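Local coordinates for protein type C neurotoxin (Clostridium botulinum, PDB 3PME) that serves as the receptor-binding domain of a mosaic botulinum neurotoxin, probably attaching the toxin to gangliosides or phospholipids of the nerve-cell membrane, at residues Asn59-Ala64 with Val173-Thr178; Thr146-Gly151 with Ser202-Asn207. One frame throughout, in Å; residues are numbered along the deposited sequence.

Overall arrangement
Both contacts lie in the N-terminal, concanavalin-like part of the receptor-binding domain, with centres about 15 Å apart. Contact 1 is a surface contact between two loops, whereas contact 2 is partly buried and joins the end of strand 141-148 to the linker between strand 193-201 and helix 207-218. The connection is strand 68-77: it follows segment 59-64 in the chain and pairs antiparallel with both 141-148 and 193-201. A direct touch exists too, Ala64 CB lying 3.6 Å from Ser202 O. Chemistry differs with place: contact 1 is apolar packing of one leucine against another and against the neighbouring backbone, while contact 2 adds an amide-carboxylate hydrogen bond and a water bridge to its packing.

Contact 1 of 2, residues Asn59-Ala64 with Val173-Thr178; sequences NILYSA and VKLDKT
Leu61 and Leu175 reach each other with the same first torsion: each holds CG anti to its own carbonyl carbon and beside its backbone N, with chi1 of -67° in Leu61 and -63° in Leu175. Since both CB atoms also point toward the opposite segment, the isobutyl groups meet between the chains, their long axes slanted against one another. The two branches of Leu61 have separate tasks. CD1 sits 4.1 Å from Leu175 CB and continues onto the backbone, lying 3.9 Å from Leu175 O and 4.1 Å from Asp176 C. CD2 instead meets the branch end of the partner, 4.1 Å from Leu175 CD1. These are van der Waals distances, and Leu61 accounts for 78 of the 136 Å² buried between the segments.

Each loop has its own polar bracing. In 59-64, Ser63 OG bonds to Ile60 O at 2.6 Å, approaching almost straight in line with the carbonyl, and Tyr62 centres an inverse gamma turn that redirects the chain just after Leu61. In 173-178, Lys174 folds back so that NZ donates to Leu175 O at 2.9 Å; the carbonyl oxygen touched by Leu61 CD1 thus also has an ammonium partner, which would be expected to polarise it. The CB of Asp176 points away from 59-64, and its OD2 accepts from Thr178 N at 3.0 Å in an Asx turn, the donor standing above the carboxylate plane.

Further bonds place the second loop: Leu175 N is hydrogen-bonded with Tyr66 OH, and the backbone of Lys177 with that of Leu56. The arrangement is leucine-mediated packing of two inter-strand loops at the surface of the concanavalin-like, beta-sandwich part of a clostridial neurotoxin receptor-binding domain.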
loop_
_atom_site.group_PDB
_atom_site.type_symbol
_atom_site.label_atom_id
_atom_site.label_comp_id
_atom_site.label_asym_id
_atom_site.label_seq_id
_atom_site.Cartn_x
_atom_site.Cartn_y
_atom_site.Cartn_z
ATOM N N ASN A 59 -8.507 -32.426 -12.930
ATOM C CA ASN A 59 -7.327 -33.253 -13.151
ATOM C C ASN A 59 -6.058 -32.620 -12.600
ATOM O O ASN A 59 -5.074 -33.311 -12.342
ATOM C CB ASN A 59 -7.171 -33.596 -14.636
ATOM C CG ASN A 59 -8.303 -34.462 -15.152
ATOM O OD1 ASN A 59 -9.098 -34.032 -15.987
ATOM N ND2 ASN A 59 -8.396 -35.677 -14.641
ATOM N N ILE A 60 -6.085 -31.304 -12.414
ATOM C CA ILE A 60 -4.977 -30.599 -11.783
ATOM C C ILE A 60 -4.694 -31.133 -10.381
ATOM O O ILE A 60 -3.547 -31.144 -9.941
ATOM C CB ILE A 60 -5.256 -29.082 -11.681
ATOM C CG1 ILE A 60 -5.140 -28.424 -13.049
ATOM C CG2 ILE A 60 -4.285 -28.413 -10.715
ATOM C CD1 ILE A 60 -5.493 -26.952 -13.026
ATOM N N LEU A 61 -5.737 -31.570 -9.681
ATOM C CA LEU A 61 -5.573 -32.050 -8.308
ATOM C C LEU A 61 -4.823 -33.372 -8.250
ATOM O O LEU A 61 -4.307 -33.749 -7.200
ATOM C CB LEU A 61 -6.922 -32.171 -7.603
ATOM C CG LEU A 61 -7.604 -30.828 -7.351
ATOM C CD1 LEU A 61 -8.855 -31.034 -6.524
ATOM C CD2 LEU A 61 -6.650 -29.867 -6.660
ATOM N N TYR A 62 -4.758 -34.078 -9.374
ATOM C CA TYR A 62 -3.992 -35.315 -9.415
ATOM C C TYR A 62 -2.547 -34.993 -9.773
ATOM O O TYR A 62 -2.072 -35.296 -10.875
ATOM C CB TYR A 62 -4.594 -36.304 -10.413
ATOM C CG TYR A 62 -4.001 -37.686 -10.305
ATOM C CD1 TYR A 62 -4.395 -38.559 -9.296
ATOM C CD2 TYR A 62 -3.044 -38.119 -11.210
ATOM C CE1 TYR A 62 -3.849 -39.826 -9.201
ATOM C CE2 TYR A 62 -2.497 -39.380 -11.120
ATOM C CZ TYR A 62 -2.902 -40.226 -10.118
ATOM O OH TYR A 62 -2.342 -41.479 -10.040
ATOM N N SER A 63 -1.852 -34.376 -8.824
ATOM C CA SER A 63 -0.516 -33.844 -9.056
ATOM C C SER A 63 0.150 -33.546 -7.720
ATOM O O SER A 63 -0.381 -33.886 -6.664
ATOM C CB SER A 63 -0.598 -32.552 -9.868
ATOM O OG SER A 63 -1.130 -31.499 -9.079
ATOM N N ALA A 64 1.300 -32.882 -7.776
ATOM C CA ALA A 64 2.047 -32.533 -6.573
ATOM C C ALA A 64 1.254 -31.625 -5.645
ATOM O O ALA A 64 1.621 -31.475 -4.488
ATOM C CB ALA A 64 3.365 -31.874 -6.942
ATOM N N VAL A 173 -6.985 -34.716 3.906
ATOM C CA VAL A 173 -7.640 -33.505 3.432
ATOM C C VAL A 173 -8.155 -33.789 2.024
ATOM O O VAL A 173 -7.406 -34.258 1.166
ATOM C CB VAL A 173 -6.679 -32.297 3.409
ATOM C CG1 VAL A 173 -7.359 -31.101 2.754
ATOM C CG2 VAL A 173 -6.222 -31.948 4.821
ATOM N N LYS A 174 -9.443 -33.553 1.803
ATOM C CA LYS A 174 -10.036 -33.702 0.480
ATOM C C LYS A 174 -10.137 -32.308 -0.102
ATOM O O LYS A 174 -10.938 -31.509 0.373
ATOM C CB LYS A 174 -11.431 -34.339 0.594
ATOM C CG LYS A 174 -12.240 -34.404 -0.696
ATOM C CD LYS A 174 -11.579 -35.284 -1.732
ATOM C CE LYS A 174 -12.436 -35.418 -2.989
ATOM N NZ LYS A 174 -12.664 -34.074 -3.623
ATOM N N LEU A 175 -9.303 -32.019 -1.094
ATOM C CA LEU A 175 -9.350 -30.727 -1.778
ATOM C C LEU A 175 -10.519 -30.708 -2.729
ATOM O O LEU A 175 -10.914 -31.743 -3.266
ATOM C CB LEU A 175 -8.072 -30.479 -2.579
ATOM C CG LEU A 175 -6.784 -30.380 -1.766
ATOM C CD1 LEU A 175 -5.576 -30.349 -2.683
ATOM C CD2 LEU A 175 -6.826 -29.169 -0.831
ATOM N N ASP A 176 -11.069 -29.523 -2.934
ATOM C CA ASP A 176 -12.143 -29.342 -3.892
ATOM C C ASP A 176 -11.691 -28.480 -5.068
ATOM O O ASP A 176 -10.832 -27.604 -4.920
ATOM C CB ASP A 176 -13.346 -28.709 -3.216
ATOM C CG ASP A 176 -14.615 -28.911 -4.009
ATOM O OD1 ASP A 176 -15.124 -30.051 -4.034
ATOM O OD2 ASP A 176 -15.093 -27.939 -4.624
ATOM N N LYS A 177 -12.291 -28.721 -6.232
ATOM C CA LYS A 177 -11.919 -27.999 -7.446
ATOM C C LYS A 177 -12.532 -26.599 -7.516
ATOM O O LYS A 177 -12.140 -25.796 -8.360
ATOM C CB LYS A 177 -12.335 -28.793 -8.682
ATOM C CG LYS A 177 -13.832 -28.801 -8.913
ATOM C CD LYS A 177 -14.223 -29.881 -9.901
ATOM C CE LYS A 177 -15.704 -29.806 -10.243
ATOM N NZ LYS A 177 -16.030 -28.527 -10.921
ATOM N N THR A 178 -13.481 -26.306 -6.632
ATOM C CA THR A 178 -14.160 -25.007 -6.647
ATOM C C THR A 178 -13.613 -24.069 -5.569
ATOM O O THR A 178 -13.408 -24.480 -4.422
ATOM C CB THR A 178 -15.672 -25.171 -6.440
ATOM O OG1 THR A 178 -16.199 -26.019 -7.469
ATOM C CG2 THR A 178 -16.371 -23.813 -6.500
#

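Contact 2 of 2, residues Thr146-Gly151 with Ser202-Asn207; sequences TNNIMG and SKELSN. With SO4 (sulfate ion), chain B.
Glu204 reaches Thr146 and Asn148 through a stretched side chain: CG is anti to the backbone N (chi1 174°) and the chain stays extended beyond it. Its middle packs against the strand, with Glu204 CG 3.8 Å from Thr146 CB, and its carboxylate continues to Asn148. There Asn148 ND2 donates to Glu204 OE1 at 3.0 Å, nearly straight at 163°. The acceptor lies close to the amide plane, while amide and carboxylate planes stand 77° apart. The other end of that amide is engaged as well, since Asn148 OD1 accepts from Met150 N at 2.9 Å on an in-plane lone pair, forming an Asx turn that fixes the flip of the amide and presents ND2 to Glu204.

Thr146 divides its branches: CG2 lies 3.9 Å from Leu205 O, whereas OG1 shares a water with Glu204 OE2. Beyond Glu204, Ser206 caps helix 207-218 through Asp209 N, and Asn207 N donates to a sulfate, probably from the crystallisation liquor, at 2.7 Å. With one carboxylate oxygen held by an amide and the other by a water hydrogen, Glu204 is probably ionised and held in rotation.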
loop_
_atom_site.group_PDB
_atom_site.type_symbol
_atom_site.label_atom_id
_atom_site.label_comp_id
_atom_site.label_asym_id
_atom_site.label_seq_id
_atom_site.Cartn_x
_atom_site.Cartn_y
_atom_site.Cartn_z
ATOM N N THR A 146 2.498 -21.286 2.183
ATOM C CA THR A 146 3.031 -22.540 1.630
ATOM C C THR A 146 2.489 -23.706 2.454
ATOM O O THR A 146 2.280 -23.587 3.668
ATOM C CB THR A 146 4.582 -22.577 1.564
ATOM O OG1 THR A 146 5.134 -22.567 2.891
ATOM C CG2 THR A 146 5.132 -21.382 0.778
ATOM N N ASN A 147 2.236 -24.821 1.776
ATOM C CA ASN A 147 1.679 -26.001 2.428
ATOM C C ASN A 147 2.485 -27.216 2.040
ATOM O O ASN A 147 2.747 -27.437 0.870
ATOM C CB ASN A 147 0.231 -26.229 1.987
ATOM C CG ASN A 147 -0.672 -25.045 2.283
ATOM O OD1 ASN A 147 -1.118 -24.854 3.412
ATOM N ND2 ASN A 147 -0.959 -24.253 1.258
ATOM N N ASN A 148 2.883 -28.007 3.026
ATOM C CA ASN A 148 3.507 -29.282 2.722
ATOM C C ASN A 148 2.976 -30.358 3.655
ATOM O O ASN A 148 3.119 -30.278 4.876
ATOM C CB ASN A 148 5.035 -29.195 2.786
ATOM C CG ASN A 148 5.708 -30.340 2.059
ATOM O OD1 ASN A 148 5.362 -31.505 2.258
ATOM N ND2 ASN A 148 6.669 -30.016 1.202
ATOM N N ILE A 149 2.335 -31.347 3.055
ATOM C CA ILE A 149 1.695 -32.415 3.808
ATOM C C ILE A 149 2.705 -33.195 4.648
ATOM O O ILE A 149 2.331 -33.905 5.581
ATOM C CB ILE A 149 0.922 -33.355 2.862
ATOM C CG1 ILE A 149 -0.148 -34.123 3.635
ATOM C CG2 ILE A 149 1.872 -34.269 2.116
ATOM C CD1 ILE A 149 -1.120 -33.210 4.354
ATOM N N MET A 150 3.987 -33.032 4.335
ATOM C CA MET A 150 5.047 -33.696 5.086
ATOM C C MET A 150 5.431 -32.934 6.343
ATOM O O MET A 150 6.239 -33.410 7.140
ATOM C CB MET A 150 6.285 -33.906 4.213
ATOM C CG MET A 150 6.138 -35.042 3.211
ATOM S SD MET A 150 7.551 -35.165 2.101
ATOM C CE MET A 150 7.403 -33.624 1.196
ATOM N N GLY A 151 4.861 -31.750 6.534
ATOM C CA GLY A 151 5.213 -30.986 7.711
ATOM C C GLY A 151 4.273 -29.860 8.061
ATOM O O GLY A 151 3.395 -30.014 8.917
ATOM N N SER A 202 1.846 -25.300 -7.675
ATOM C CA SER A 202 1.864 -26.721 -7.327
ATOM C C SER A 202 3.181 -27.128 -6.678
ATOM O O SER A 202 3.608 -28.279 -6.769
ATOM C CB SER A 202 1.636 -27.571 -8.572
ATOM O OG SER A 202 2.676 -27.332 -9.502
ATOM N N LYS A 203 3.837 -26.176 -6.036
ATOM C CA LYS A 203 5.034 -26.466 -5.270
ATOM C C LYS A 203 5.102 -25.507 -4.098
ATOM O O LYS A 203 4.404 -24.490 -4.077
ATOM C CB LYS A 203 6.282 -26.321 -6.142
ATOM C CG LYS A 203 6.516 -24.906 -6.628
ATOM C CD LYS A 203 7.654 -24.825 -7.632
ATOM C CE LYS A 203 8.996 -24.642 -6.959
ATOM N NZ LYS A 203 10.053 -24.388 -7.982
ATOM N N GLU A 204 5.950 -25.835 -3.135
ATOM C CA GLU A 204 6.248 -24.971 -2.011
ATOM C C GLU A 204 7.347 -24.006 -2.445
ATOM O O GLU A 204 8.482 -24.415 -2.687
ATOM C CB GLU A 204 6.709 -25.826 -0.824
ATOM C CG GLU A 204 7.186 -25.044 0.374
ATOM C CD GLU A 204 7.731 -25.941 1.469
ATOM O OE1 GLU A 204 7.562 -27.176 1.365
ATOM O OE2 GLU A 204 8.336 -25.406 2.422
ATOM N N LEU A 205 7.010 -22.723 -2.581
ATOM C CA LEU A 205 7.983 -21.755 -3.068
ATOM C C LEU A 205 9.038 -21.484 -2.008
ATOM O O LEU A 205 8.712 -21.362 -0.827
ATOM C CB LEU A 205 7.300 -20.439 -3.443
ATOM C CG LEU A 205 6.341 -20.440 -4.632
ATOM C CD1 LEU A 205 5.822 -19.026 -4.880
ATOM C CD2 LEU A 205 7.020 -20.987 -5.872
ATOM N N SER A 206 10.294 -21.389 -2.428
ATOM C CA SER A 206 11.380 -21.034 -1.517
ATOM C C SER A 206 11.211 -19.596 -1.038
ATOM O O SER A 206 10.493 -18.815 -1.651
ATOM C CB SER A 206 12.729 -21.170 -2.217
ATOM O OG SER A 206 12.863 -20.198 -3.237
ATOM N N ASN A 207 11.876 -19.241 0.052
ATOM C CA ASN A 207 11.880 -17.856 0.493
ATOM C C ASN A 207 12.344 -16.924 -0.615
ATOM O O ASN A 207 11.781 -15.843 -0.808
ATOM C CB ASN A 207 12.752 -17.691 1.728
ATOM C CG ASN A 207 12.146 -18.356 2.938
ATOM O OD1 ASN A 207 11.081 -18.967 2.844
ATOM N ND2 ASN A 207 12.805 -18.232 4.084
HETATM S S SO4 B . 13.555 -21.853 2.539
HETATM O O1 SO4 B . 12.252 -22.368 2.955
HETATM O O2 SO4 B . 14.428 -22.984 2.234
HETATM O O3 SO4 B . 13.400 -21.028 1.350
HETATM O O4 SO4 B . 14.130 -21.059 3.622
HETATM O O HOH W 1 7.939 -22.802 2.939
#